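PDB 2X4L: ferric-siderophore receptor protein from Streptomyces coelicolor, which probably binds ferric siderophores outside the cell membrane and delivers them to an uptake transporter, as other solute-binding proteins of its family do. Local coordinates for residues Gly280-Lys283 and Gln284-Ala287. Residues are numbered along the deposited sequence; the frame is centred on the assembly and turned at random.
Sequences GTWK and QLPA
Trp-282 and Leu-285, three residues apart, meet where a single turn of helix, 280-283, gives way to the next short helix. The apolar contact is narrow: CD1 of Leu-285 lies 3.6 Å from CE3 of Trp-282, approaching the six-membered ring obliquely, and the two side chains cross at about a right angle. With CG anti to the backbone N (chi1 164°), the indole lies where CE3 can meet the leucine methyl, and the side chain also packs on Ile-263 and Met-265 of strand 262-266. Leu-285 also touches Ile-263, so both buried side chains are pressed against the same strand.

Backbone hydrogen bonds close the turn. Leu-285 N donates to Trp-282 O at 2.9 Å, nearly straight. The i-to-i+4 bond before it, from Gln-284 N to Gly-280 O, is weak, bent to 135° at 3.1 Å. The helical pattern is thus already giving way to a tighter i-to-i+3 closure. Over this end, CG of Gln-284 comes within 3.3 Å of Gly-280 O. On the helix, Thr-281 OG1 is hydrogen-bonded to the carboxylate of Glu-279.

Replacing Leu-285 with an alanine would probably open a gap beside CE3 of the Trp-282 ring and give up the shared hold on Ile-263.

Leu-285 takes an extended backbone conformation (psi 134°) at the N-cap position, and Pro-286 begins the following helix, 286-289. The whole is a tight turn joining two one-turn helices, with a proline at the first position of the second, laid against the mixed sheet in the C-terminal part of this periplasmic-binding-protein fold.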
loop_
_atom_site.group_PDB
_atom_site.type_symbol
_atom_site.label_atom_id
_atom_site.label_comp_id
_atom_site.label_asym_id
_atom_site.label_seq_id
_atom_site.Cartn_x
_atom_site.Cartn_y
_atom_site.Cartn_z
ATOM N N GLY A 280 -7.653 -5.652 -26.241
ATOM C CA GLY A 280 -8.920 -6.344 -26.531
ATOM C C GLY A 280 -9.248 -7.547 -25.689
ATOM O O GLY A 280 -10.387 -7.754 -25.308
ATOM N N THR A 281 -8.207 -8.265 -25.289
ATOM C CA THR A 281 -8.378 -9.433 -24.430
ATOM C C THR A 281 -8.915 -9.024 -23.053
ATOM O O THR A 281 -9.710 -9.717 -22.465
ATOM C CB THR A 281 -7.042 -10.160 -24.275
ATOM O OG1 THR A 281 -6.538 -10.429 -25.612
ATOM C CG2 THR A 281 -7.277 -11.493 -23.640
ATOM N N TRP A 282 -8.403 -7.912 -22.528
ATOM C CA TRP A 282 -8.926 -7.342 -21.264
ATOM C C TRP A 282 -10.400 -6.915 -21.393
ATOM O O TRP A 282 -11.249 -7.224 -20.534
ATOM C CB TRP A 282 -8.028 -6.149 -20.927
ATOM C CG TRP A 282 -8.684 -5.225 -19.868
ATOM C CD1 TRP A 282 -9.467 -4.114 -20.077
ATOM C CD2 TRP A 282 -8.622 -5.412 -18.440
ATOM N NE1 TRP A 282 -9.913 -3.606 -18.858
ATOM C CE2 TRP A 282 -9.397 -4.386 -17.858
ATOM C CE3 TRP A 282 -8.035 -6.408 -17.591
ATOM C CZ2 TRP A 282 -9.566 -4.249 -16.476
ATOM C CZ3 TRP A 282 -8.190 -6.230 -16.208
ATOM C CH2 TRP A 282 -8.978 -5.157 -15.692
ATOM N N LYS A 283 -10.686 -6.195 -22.465
ATOM C CA LYS A 283 -12.027 -5.623 -22.624
ATOM C C LYS A 283 -13.063 -6.714 -22.775
ATOM O O LYS A 283 -14.266 -6.481 -22.492
ATOM C CB LYS A 283 -12.045 -4.722 -23.897
ATOM C CG LYS A 283 -11.277 -3.412 -23.722
ATOM C CD LYS A 283 -11.684 -2.328 -24.728
ATOM C CE LYS A 283 -10.942 -2.523 -26.011
ATOM N NZ LYS A 283 -10.632 -1.177 -26.563
ATOM N N GLN A 284 -12.630 -7.875 -23.174
ATOM C CA GLN A 284 -13.519 -8.985 -23.295
ATOM C C GLN A 284 -13.674 -9.864 -22.061
ATOM O O GLN A 284 -14.388 -10.781 -22.070
ATOM C CB GLN A 284 -13.155 -9.809 -24.500
ATOM C CG GLN A 284 -13.434 -9.035 -25.812
ATOM C CD GLN A 284 -14.903 -8.640 -25.967
ATOM O OE1 GLN A 284 -15.251 -7.453 -26.115
ATOM N NE2 GLN A 284 -15.770 -9.633 -25.923
ATOM N N LEU A 285 -12.979 -9.520 -20.983
ATOM C CA LEU A 285 -13.090 -10.283 -19.742
ATOM C C LEU A 285 -14.505 -10.208 -19.164
ATOM O O LEU A 285 -15.093 -9.128 -19.091
ATOM C CB LEU A 285 -12.073 -9.785 -18.713
ATOM C CG LEU A 285 -10.617 -10.193 -18.947
ATOM C CD1 LEU A 285 -9.711 -9.581 -17.889
ATOM C CD2 LEU A 285 -10.479 -11.707 -18.966
ATOM N N PRO A 286 -15.044 -11.351 -18.756
ATOM C CA PRO A 286 -16.395 -11.398 -18.183
ATOM C C PRO A 286 -16.576 -10.360 -17.079
ATOM O O PRO A 286 -17.607 -9.689 -17.021
ATOM C CB PRO A 286 -16.471 -12.808 -17.597
ATOM C CG PRO A 286 -15.537 -13.609 -18.433
ATOM C CD PRO A 286 -14.412 -12.680 -18.795
ATOM N N ALA A 287 -15.575 -10.238 -16.213
ATOM C CA ALA A 287 -15.609 -9.286 -15.115
ATOM C C ALA A 287 -15.594 -7.853 -15.628
ATOM O O ALA A 287 -16.319 -6.999 -15.117
ATOM C CB ALA A 287 -14.440 -9.525 -14.170
#